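Local atomic coordinates of Pre-mRNA-processing-splicing factor 8 (Cryptococcus gattii serotype B, PDB entry 6MWY), a protein that is the intein of a spliceosomal protein, which probably excises itself from the host polypeptide and joins the flanking sequences by protein splicing. Residues 110-115 and 156-161; 96-101 and 205-210; 91-96 and 178-183. One frame throughout, in Å; residues are numbered along the deposited sequence.

Contact 1: 110-115 and 156-161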
loop_
_atom_site.group_PDB
_atom_site.type_symbol
_atom_site.label_atom_id
_atom_site.label_comp_id
_atom_site.label_asym_id
_atom_site.label_seq_id
_atom_site.Cartn_x
_atom_site.Cartn_y
_atom_site.Cartn_z
ATOM N N SER A 110 4.932 -2.685 -3.134
ATOM C CA SER A 110 5.565 -4.000 -3.074
ATOM C C SER A 110 4.816 -4.909 -4.042
ATOM O O SER A 110 3.698 -5.347 -3.756
ATOM C CB SER A 110 5.528 -4.539 -1.649
ATOM O OG SER A 110 6.307 -3.733 -0.783
ATOM N N LEU A 111 5.427 -5.190 -5.193
ATOM C CA LEU A 111 4.782 -5.895 -6.289
ATOM C C LEU A 111 5.575 -7.147 -6.658
ATOM O O LEU A 111 6.713 -7.351 -6.221
ATOM C CB LEU A 111 4.642 -4.982 -7.512
ATOM C CG LEU A 111 4.060 -3.579 -7.332
ATOM C CD1 LEU A 111 4.031 -2.848 -8.662
ATOM C CD2 LEU A 111 2.669 -3.648 -6.735
ATOM N N TYR A 112 4.952 -7.986 -7.484
ATOM C CA TYR A 112 5.605 -9.136 -8.087
ATOM C C TYR A 112 5.669 -8.933 -9.591
ATOM O O TYR A 112 4.732 -8.403 -10.193
ATOM C CB TYR A 112 4.871 -10.435 -7.766
ATOM C CG TYR A 112 5.317 -11.079 -6.479
ATOM C CD1 TYR A 112 6.506 -11.788 -6.415
ATOM C CD2 TYR A 112 4.548 -10.980 -5.327
ATOM C CE1 TYR A 112 6.922 -12.382 -5.239
ATOM C CE2 TYR A 112 4.953 -11.570 -4.146
ATOM C CZ TYR A 112 6.141 -12.270 -4.109
ATOM O OH TYR A 112 6.549 -12.858 -2.936
ATOM N N LYS A 113 6.770 -9.362 -10.193
ATOM C CA LYS A 113 7.017 -9.158 -11.612
ATOM C C LYS A 113 7.247 -10.502 -12.289
ATOM O O LYS A 113 7.860 -11.406 -11.708
ATOM C CB LYS A 113 8.219 -8.230 -11.825
ATOM C CG LYS A 113 8.576 -7.966 -13.279
ATOM C CD LYS A 113 9.571 -6.819 -13.396
ATOM C CE LYS A 113 10.100 -6.665 -14.817
ATOM N NZ LYS A 113 11.198 -5.656 -14.882
ATOM N N GLU A 114 6.749 -10.630 -13.519
ATOM C CA GLU A 114 6.805 -11.895 -14.243
ATOM C C GLU A 114 8.234 -12.273 -14.615
ATOM O O GLU A 114 9.175 -11.516 -14.351
ATOM C CB GLU A 114 5.951 -11.820 -15.509
ATOM C CG GLU A 114 4.480 -11.520 -15.272
ATOM C CD GLU A 114 3.742 -11.259 -16.570
ATOM O OE1 GLU A 114 4.420 -10.981 -17.580
ATOM O OE2 GLU A 114 2.496 -11.337 -16.587
ATOM N N ARG A 115 8.397 -13.447 -15.221
ATOM C CA ARG A 115 9.681 -13.893 -15.756
ATOM C C ARG A 115 10.781 -13.883 -14.694
ATOM O O ARG A 115 10.520 -14.108 -13.512
ATOM C CB ARG A 115 10.085 -13.019 -16.949
ATOM C CG ARG A 115 11.069 -13.667 -17.906
ATOM C CD ARG A 115 11.441 -12.716 -19.036
ATOM N NE ARG A 115 12.223 -13.379 -20.078
ATOM C CZ ARG A 115 11.714 -13.835 -21.218
ATOM N NH1 ARG A 115 10.420 -13.698 -21.473
ATOM N NH2 ARG A 115 12.500 -14.425 -22.109
ATOM N N ARG A 156 2.232 -7.352 -10.268
ATOM C CA ARG A 156 1.110 -7.841 -9.482
ATOM C C ARG A 156 1.211 -7.291 -8.070
ATOM O O ARG A 156 2.284 -7.334 -7.464
ATOM C CB ARG A 156 1.082 -9.375 -9.424
ATOM C CG ARG A 156 1.265 -10.085 -10.750
ATOM C CD ARG A 156 -0.031 -10.202 -11.524
ATOM N NE ARG A 156 0.181 -10.982 -12.736
ATOM C CZ ARG A 156 0.617 -10.473 -13.883
ATOM N NH1 ARG A 156 0.792 -11.260 -14.934
ATOM N NH2 ARG A 156 0.874 -9.174 -13.979
ATOM N N LEU A 157 0.100 -6.771 -7.558
ATOM C CA LEU A 157 -0.030 -6.621 -6.119
ATOM C C LEU A 157 -0.216 -8.005 -5.500
ATOM O O LEU A 157 -0.528 -8.979 -6.187
ATOM C CB LEU A 157 -1.208 -5.705 -5.775
ATOM C CG LEU A 157 -1.100 -4.216 -6.128
ATOM C CD1 LEU A 157 -2.471 -3.619 -6.419
ATOM C CD2 LEU A 157 -0.422 -3.438 -5.009
ATOM N N PHE A 158 -0.011 -8.100 -4.189
ATOM C CA PHE A 158 -0.137 -9.407 -3.561
ATOM C C PHE A 158 -0.595 -9.252 -2.120
ATOM O O PHE A 158 -0.405 -8.210 -1.488
ATOM C CB PHE A 158 1.178 -10.200 -3.644
ATOM C CG PHE A 158 2.267 -9.685 -2.746
ATOM C CD1 PHE A 158 2.985 -8.549 -3.081
ATOM C CD2 PHE A 158 2.588 -10.355 -1.579
ATOM C CE1 PHE A 158 3.993 -8.083 -2.256
ATOM C CE2 PHE A 158 3.593 -9.896 -0.752
ATOM C CZ PHE A 158 4.296 -8.758 -1.089
ATOM N N ARG A 159 -1.218 -10.312 -1.616
ATOM C CA ARG A 159 -1.733 -10.363 -0.259
ATOM C C ARG A 159 -1.185 -11.597 0.442
ATOM O O ARG A 159 -0.710 -12.541 -0.193
ATOM C CB ARG A 159 -3.266 -10.397 -0.241
ATOM C CG ARG A 159 -3.842 -11.555 -1.021
ATOM C CD ARG A 159 -5.104 -12.087 -0.376
ATOM N NE ARG A 159 -6.213 -11.147 -0.475
ATOM C CZ ARG A 159 -7.036 -11.077 -1.515
ATOM N NH1 ARG A 159 -6.871 -11.889 -2.550
ATOM N NH2 ARG A 159 -8.023 -10.197 -1.520
ATOM N N SER A 160 -1.260 -11.579 1.768
ATOM C CA SER A 160 -0.799 -12.685 2.593
ATOM C C SER A 160 -1.999 -13.487 3.080
ATOM O O SER A 160 -2.961 -12.919 3.607
ATOM C CB SER A 160 0.019 -12.176 3.781
ATOM O OG SER A 160 0.573 -13.255 4.512
ATOM N N THR A 161 -1.940 -14.801 2.897
ATOM C CA THR A 161 -3.009 -15.689 3.343
ATOM C C THR A 161 -2.452 -16.956 3.985
ATOM O O THR A 161 -1.266 -17.032 4.309
ATOM C CB THR A 161 -3.941 -16.083 2.178
ATOM O OG1 THR A 161 -3.175 -16.223 0.974
ATOM C CG2 THR A 161 -5.023 -15.030 1.976
#

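Contact 2: 96-101 and 205-210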
loop_
_atom_site.group_PDB
_atom_site.type_symbol
_atom_site.label_atom_id
_atom_site.label_comp_id
_atom_site.label_asym_id
_atom_site.label_seq_id
_atom_site.Cartn_x
_atom_site.Cartn_y
_atom_site.Cartn_z
ATOM N N ASP A 96 -8.299 -5.554 -9.637
ATOM C CA ASP A 96 -9.519 -6.337 -9.753
ATOM C C ASP A 96 -9.933 -6.890 -8.391
ATOM O O ASP A 96 -9.115 -7.053 -7.481
ATOM C CB ASP A 96 -9.335 -7.472 -10.763
ATOM C CG ASP A 96 -8.031 -8.217 -10.573
ATOM O OD1 ASP A 96 -7.226 -7.801 -9.713
ATOM O OD2 ASP A 96 -7.810 -9.219 -11.285
ATOM N N GLU A 97 -11.236 -7.156 -8.260
ATOM C CA GLU A 97 -11.848 -7.671 -7.037
ATOM C C GLU A 97 -11.668 -6.727 -5.851
ATOM O O GLU A 97 -12.652 -6.248 -5.278
ATOM C CB GLU A 97 -11.284 -9.052 -6.686
ATOM C CG GLU A 97 -11.515 -10.115 -7.742
ATOM C CD GLU A 97 -10.219 -10.643 -8.318
ATOM O OE1 GLU A 97 -9.200 -9.926 -8.235
ATOM O OE2 GLU A 97 -10.215 -11.775 -8.844
ATOM N N LEU A 98 -10.419 -6.456 -5.478
ATOM C CA LEU A 98 -10.136 -5.736 -4.245
ATOM C C LEU A 98 -10.412 -4.240 -4.377
ATOM O O LEU A 98 -10.455 -3.681 -5.478
ATOM C CB LEU A 98 -8.684 -5.950 -3.824
ATOM C CG LEU A 98 -8.416 -7.209 -3.000
ATOM C CD1 LEU A 98 -7.029 -7.128 -2.387
ATOM C CD2 LEU A 98 -9.489 -7.417 -1.930
ATOM N N GLU A 99 -10.601 -3.599 -3.224
ATOM C CA GLU A 99 -10.820 -2.160 -3.171
ATOM C C GLU A 99 -9.585 -1.423 -3.678
ATOM O O GLU A 99 -8.455 -1.897 -3.520
ATOM C CB GLU A 99 -11.148 -1.743 -1.733
ATOM C CG GLU A 99 -11.197 -0.251 -1.468
ATOM C CD GLU A 99 -11.178 0.065 0.015
ATOM O OE1 GLU A 99 -11.125 -0.887 0.823
ATOM O OE2 GLU A 99 -11.210 1.261 0.375
ATOM N N ASP A 100 -9.803 -0.261 -4.297
ATOM C CA ASP A 100 -8.703 0.494 -4.887
ATOM C C ASP A 100 -7.677 0.880 -3.832
ATOM O O ASP A 100 -7.979 0.875 -2.634
ATOM C CB ASP A 100 -9.219 1.746 -5.599
ATOM C CG ASP A 100 -10.097 1.420 -6.789
ATOM O OD1 ASP A 100 -10.169 0.232 -7.168
ATOM O OD2 ASP A 100 -10.718 2.353 -7.343
ATOM N N LEU A 101 -6.463 1.208 -4.266
ATOM C CA LEU A 101 -5.403 1.659 -3.373
ATOM C C LEU A 101 -5.076 3.108 -3.707
ATOM O O LEU A 101 -4.547 3.392 -4.786
ATOM C CB LEU A 101 -4.162 0.779 -3.505
ATOM C CG LEU A 101 -2.989 1.143 -2.597
ATOM C CD1 LEU A 101 -3.397 1.022 -1.140
ATOM C CD2 LEU A 101 -1.778 0.274 -2.889
ATOM N N ARG A 205 -3.054 -4.284 4.903
ATOM C CA ARG A 205 -4.346 -3.625 4.820
ATOM C C ARG A 205 -5.431 -4.549 5.376
ATOM O O ARG A 205 -5.184 -5.715 5.690
ATOM C CB ARG A 205 -4.644 -3.222 3.373
ATOM C CG ARG A 205 -5.633 -2.073 3.233
ATOM C CD ARG A 205 -5.745 -1.560 1.806
ATOM N NE ARG A 205 -6.179 -2.588 0.863
ATOM C CZ ARG A 205 -6.590 -2.334 -0.376
ATOM N NH1 ARG A 205 -6.636 -1.085 -0.819
ATOM N NH2 ARG A 205 -6.963 -3.326 -1.170
ATOM N N HIS A 206 -6.649 -4.011 5.506
ATOM C CA HIS A 206 -7.747 -4.796 6.063
ATOM C C HIS A 206 -8.005 -6.049 5.235
ATOM O O HIS A 206 -8.379 -7.093 5.781
ATOM C CB HIS A 206 -9.010 -3.940 6.157
ATOM C CG HIS A 206 -9.601 -3.581 4.827
ATOM N ND1 HIS A 206 -10.439 -4.427 4.134
ATOM C CD2 HIS A 206 -9.469 -2.470 4.064
ATOM C CE1 HIS A 206 -10.802 -3.851 3.001
ATOM N NE2 HIS A 206 -10.228 -2.664 2.935
ATOM N N ASP A 207 -7.808 -5.969 3.920
ATOM C CA ASP A 207 -7.956 -7.115 3.036
ATOM C C ASP A 207 -6.665 -7.912 2.889
ATOM O O ASP A 207 -6.533 -8.689 1.936
ATOM C CB ASP A 207 -8.455 -6.660 1.664
ATOM C CG ASP A 207 -7.584 -5.581 1.052
ATOM O OD1 ASP A 207 -6.553 -5.222 1.656
ATOM O OD2 ASP A 207 -7.943 -5.082 -0.035
ATOM N N TYR A 208 -5.713 -7.726 3.805
ATOM C CA TYR A 208 -4.426 -8.417 3.826
ATOM C C TYR A 208 -3.531 -8.044 2.652
ATOM O O TYR A 208 -2.564 -8.757 2.364
ATOM C CB TYR A 208 -4.605 -9.938 3.890
ATOM C CG TYR A 208 -5.021 -10.427 5.256
ATOM C CD1 TYR A 208 -6.349 -10.378 5.658
ATOM C CD2 TYR A 208 -4.082 -10.924 6.148
ATOM C CE1 TYR A 208 -6.730 -10.818 6.913
ATOM C CE2 TYR A 208 -4.452 -11.366 7.403
ATOM C CZ TYR A 208 -5.776 -11.311 7.780
ATOM O OH TYR A 208 -6.145 -11.752 9.031
ATOM N N LEU A 209 -3.817 -6.937 1.970
ATOM C CA LEU A 209 -2.908 -6.445 0.946
ATOM C C LEU A 209 -1.614 -5.972 1.597
ATOM O O LEU A 209 -1.639 -5.249 2.598
ATOM C CB LEU A 209 -3.557 -5.311 0.150
ATOM C CG LEU A 209 -2.690 -4.591 -0.890
ATOM C CD1 LEU A 209 -2.258 -5.527 -2.011
ATOM C CD2 LEU A 209 -3.422 -3.383 -1.453
ATOM N N VAL A 210 -0.486 -6.388 1.035
ATOM C CA VAL A 210 0.820 -6.073 1.606
ATOM C C VAL A 210 1.227 -4.671 1.172
ATOM O O VAL A 210 1.315 -4.382 -0.027
ATOM C CB VAL A 210 1.865 -7.114 1.184
ATOM C CG1 VAL A 210 3.228 -6.759 1.744
ATOM C CG2 VAL A 210 1.441 -8.495 1.652
#

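Contact 3: 91-96 and 178-183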
loop_
_atom_site.group_PDB
_atom_site.type_symbol
_atom_site.label_atom_id
_atom_site.label_comp_id
_atom_site.label_asym_id
_atom_site.label_seq_id
_atom_site.Cartn_x
_atom_site.Cartn_y
_atom_site.Cartn_z
ATOM N N TYR A 91 -2.969 9.265 -6.090
ATOM C CA TYR A 91 -3.081 8.283 -7.157
ATOM C C TYR A 91 -3.966 7.133 -6.703
ATOM O O TYR A 91 -3.745 6.552 -5.631
ATOM C CB TYR A 91 -1.707 7.753 -7.566
ATOM C CG TYR A 91 -0.942 8.671 -8.485
ATOM C CD1 TYR A 91 -1.097 8.591 -9.863
ATOM C CD2 TYR A 91 -0.066 9.620 -7.976
ATOM C CE1 TYR A 91 -0.400 9.430 -10.708
ATOM C CE2 TYR A 91 0.636 10.462 -8.814
ATOM C CZ TYR A 91 0.465 10.362 -10.178
ATOM O OH TYR A 91 1.164 11.203 -11.015
ATOM N N ARG A 92 -4.964 6.819 -7.522
ATOM C CA ARG A 92 -5.861 5.694 -7.313
ATOM C C ARG A 92 -5.402 4.547 -8.202
ATOM O O ARG A 92 -5.309 4.703 -9.427
ATOM C CB ARG A 92 -7.301 6.094 -7.635
ATOM C CG ARG A 92 -8.323 4.970 -7.588
ATOM C CD ARG A 92 -9.726 5.528 -7.796
ATOM N NE ARG A 92 -10.011 6.607 -6.854
ATOM C CZ ARG A 92 -10.533 6.423 -5.645
ATOM N NH1 ARG A 92 -10.834 5.199 -5.231
ATOM N NH2 ARG A 92 -10.753 7.462 -4.850
ATOM N N ILE A 93 -5.099 3.411 -7.581
ATOM C CA ILE A 93 -4.696 2.195 -8.271
ATOM C C ILE A 93 -5.890 1.252 -8.245
ATOM O O ILE A 93 -6.291 0.769 -7.179
ATOM C CB ILE A 93 -3.461 1.562 -7.614
ATOM C CG1 ILE A 93 -2.313 2.572 -7.578
ATOM C CG2 ILE A 93 -3.053 0.292 -8.343
ATOM C CD1 ILE A 93 -1.132 2.137 -6.742
ATOM N N LYS A 94 -6.473 1.017 -9.418
ATOM C CA LYS A 94 -7.599 0.106 -9.583
ATOM C C LYS A 94 -7.061 -1.291 -9.860
ATOM O O LYS A 94 -6.503 -1.549 -10.935
ATOM C CB LYS A 94 -8.506 0.562 -10.723
ATOM C CG LYS A 94 -9.597 1.526 -10.319
ATOM C CD LYS A 94 -10.627 1.647 -11.430
ATOM C CE LYS A 94 -11.877 2.369 -10.960
ATOM N NZ LYS A 94 -11.585 3.779 -10.593
ATOM N N ALA A 95 -7.226 -2.180 -8.887
ATOM C CA ALA A 95 -6.998 -3.605 -9.052
ATOM C C ALA A 95 -8.337 -4.328 -9.127
ATOM O O ALA A 95 -9.381 -3.795 -8.744
ATOM C CB ALA A 95 -6.159 -4.161 -7.899
ATOM N N ASP A 96 -8.299 -5.554 -9.637
ATOM C CA ASP A 96 -9.519 -6.337 -9.753
ATOM C C ASP A 96 -9.933 -6.890 -8.391
ATOM O O ASP A 96 -9.115 -7.053 -7.481
ATOM C CB ASP A 96 -9.335 -7.472 -10.763
ATOM C CG ASP A 96 -8.031 -8.217 -10.573
ATOM O OD1 ASP A 96 -7.226 -7.801 -9.713
ATOM O OD2 ASP A 96 -7.810 -9.219 -11.285
ATOM N N LEU A 178 -2.532 -10.371 -7.702
ATOM C CA LEU A 178 -3.618 -9.505 -8.141
ATOM C C LEU A 178 -3.097 -8.597 -9.242
ATOM O O LEU A 178 -2.053 -7.960 -9.077
ATOM C CB LEU A 178 -4.152 -8.662 -6.978
ATOM C CG LEU A 178 -4.472 -9.415 -5.688
ATOM C CD1 LEU A 178 -4.410 -8.486 -4.486
ATOM C CD2 LEU A 178 -5.837 -10.071 -5.793
ATOM N N HIS A 179 -3.819 -8.527 -10.356
ATOM C CA HIS A 179 -3.376 -7.719 -11.483
ATOM C C HIS A 179 -3.723 -6.253 -11.263
ATOM O O HIS A 179 -4.843 -5.919 -10.862
ATOM C CB HIS A 179 -4.004 -8.213 -12.786
ATOM C CG HIS A 179 -3.528 -9.567 -13.210
ATOM N ND1 HIS A 179 -4.009 -10.731 -12.653
ATOM C CD2 HIS A 179 -2.607 -9.941 -14.130
ATOM C CE1 HIS A 179 -3.408 -11.766 -13.214
ATOM N NE2 HIS A 179 -2.553 -11.314 -14.113
ATOM N N ILE A 180 -2.750 -5.383 -11.518
ATOM C CA ILE A 180 -2.982 -3.943 -11.537
ATOM C C ILE A 180 -3.597 -3.586 -12.886
ATOM O O ILE A 180 -2.961 -3.751 -13.932
ATOM C CB ILE A 180 -1.680 -3.166 -11.295
ATOM C CG1 ILE A 180 -1.076 -3.544 -9.943
ATOM C CG2 ILE A 180 -1.924 -1.665 -11.386
ATOM C CD1 ILE A 180 0.287 -2.928 -9.691
HETATM N N MSE A 181 -4.835 -3.107 -12.867
HETATM C CA MSE A 181 -5.566 -2.850 -14.105
HETATM C C MSE A 181 -5.573 -1.374 -14.485
HETATM O O MSE A 181 -5.652 -1.041 -15.665
HETATM C CB MSE A 181 -7.002 -3.364 -13.986
HETATM C CG MSE A 181 -7.109 -4.840 -13.652
HETATM SE SE MSE A 181 -8.937 -5.504 -13.777
HETATM C CE MSE A 181 -9.832 -4.162 -12.677
ATOM N N SER A 182 -5.493 -0.490 -13.492
ATOM C CA SER A 182 -5.479 0.936 -13.787
ATOM C C SER A 182 -4.734 1.681 -12.691
ATOM O O SER A 182 -4.607 1.201 -11.565
ATOM C CB SER A 182 -6.902 1.489 -13.937
ATOM O OG SER A 182 -6.888 2.897 -14.112
ATOM N N ILE A 183 -4.269 2.884 -13.032
ATOM C CA ILE A 183 -3.645 3.778 -12.061
ATOM C C ILE A 183 -3.717 5.207 -12.588
ATOM O O ILE A 183 -3.141 5.529 -13.636
ATOM C CB ILE A 183 -2.196 3.348 -11.754
ATOM C CG1 ILE A 183 -1.498 4.383 -10.867
ATOM C CG2 ILE A 183 -1.416 3.080 -13.038
ATOM C CD1 ILE A 183 -0.229 3.869 -10.218
#

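Contact 1: 110-115 and 156-161
Y112 and R156 form an antiparallel hydrogen-bonded pair where strands 108-113 and 155-159 lie side by side in the six-stranded sheet of this Hint (hedgehog/intein) fold. Y112 N donates to R156 O and R156 N to Y112 O, each at 2.7 Å and in the carbonyl plane of its acceptor. The segments 110-113 and 156-159 run 118° apart in direction. R156 O is also approached by L111 CA at 3.1 Å in a CA-H...O contact.

The aromatic contact is a T-shaped stack. Y112 presents its CD2-CE2 edge to one face of F158, with ring centroids 4.8 Å apart and planes at 74°, and CE2 stands off-centre over that face. F158 CB points toward 110-115, and a chi1 of 72° sets the ring with one face to the Y112 edge and its rim at S110 O.

The apolar contact is made by L111 and L157, which lie side by side and point the same way, L111 CD2 to L157 CD2 at 3.5 Å; I139 of strand 135-140 packs against L111. The charged contact pairs E114 with R156, whose chain bends at chi2 and whose NH2 also donates to Q153 O. Carboxylate and guanidinium planes stand nearly perpendicular, and E114 OE2 meets NH1 at the guanidinium edge, at a modelled separation too short to be taken literally.

Contact 2: 96-101 and 205-210
R205 has CG anti to the backbone N (chi1 -156°) and kinks at chi3 (59°), which carries the guanidinium to the backbone carbonyls of E99 and D100. E99, extended along its whole length, and H206, whose CG sits between its own backbone N and carbonyl carbon, are brought together beside it.

The guanidinium meets the carbonyls at its edge. R205 NH2 donates to E99 O at 3.1 Å, and NH1 to D100 O at 3.0 Å, the latter from above the carbonyl plane; NH1 also makes a weak bond to E99 O. NE and NH2 face the D207 carboxylate, NE donating to OD1 at 2.8 Å, close to straight and on the syn side. L209 N reaches the same OD1 from the opposite face, at 3.2 Å, completing an Asx turn. D207 OD2 is paired with R205 NH2 in a salt bridge, although its modelled length is doubtfully short. L209 CD2 lies over the centre of one guanidinium face. Both methyls of L98 pack against the D207 carboxylate, and R159 of strand 155-159 touches L98 as well.

R205 thus ties the loop after strand 91-95 to the type I turn R205-Y208. D207 balances the charge of this buried arginine and fixes the guanidinium's rotation, while the carbonyls of E99 and D100 take its other N-H groups. H206 NE2, donating to E99 OE1 at 2.9 Å in the ring plane and nearly along the C-O axis, adds a second, His-carboxylate tie between the two loops.

Contact 3: 91-96 and 178-183
A classic beta bulge joins K94 of strand 91-95 to M181 and S182 of strand 176-185, neighbouring antiparallel strands of the six-stranded sheet. K94 O takes both N-H groups of the bulge, M181 N at 3.0 Å and S182 N at 2.9 Å, each in the carbonyl plane. K94 N donates back to S182 O, from well above that carbonyl's plane.

The register slips by one residue here: I93 pairs with I183, but A95 pairs with I180. I93, A95, I180 and I183 nevertheless share one face. There I183, with CG1 anti to the backbone N (chi1 173°), lays its CG1-CD1 arm alongside I93, CD1 to I93 CG1 at 3.6 Å. I93 CG2 meets I180 CG2 at 3.8 Å. V145 of helix 141-146 touches I183, and F144 touches I180.

From the bulge itself, the selenomethionine M181 places SE 3.6 Å from D96 CB, and its bend at chi3 carries CE to the D96 backbone. R92 leads away, to a salt bridge with E186.

By receiving two donors on one carbonyl, K94 satisfies the extra residue's N-H and keeps the strands bonded across the slip, without interrupting the apolar face that helix 141-146 packs on.

Overall arrangement
From the N terminus, strand 91-95 supplies the first half of contact 3 and runs directly into the loop 96-101 of contact 2, the two sharing D96. Contact 1 then closes the loop between 115 and 156, which includes helices 141-146 and 149-152; it is nested inside the loops closed by contacts 2 and 3. Contact 3 closes at 178-183 and contact 2 at 205-210, so these two cross along the chain. Within the six-stranded sheet, L157 O to L178 N probably joins contact 1 to contact 3, and L101 O to I93 N contact 2 to contact 3. A probable hydrogen bond from V210 N to F158 O brings the start of strand 210-212 to strand 155-159.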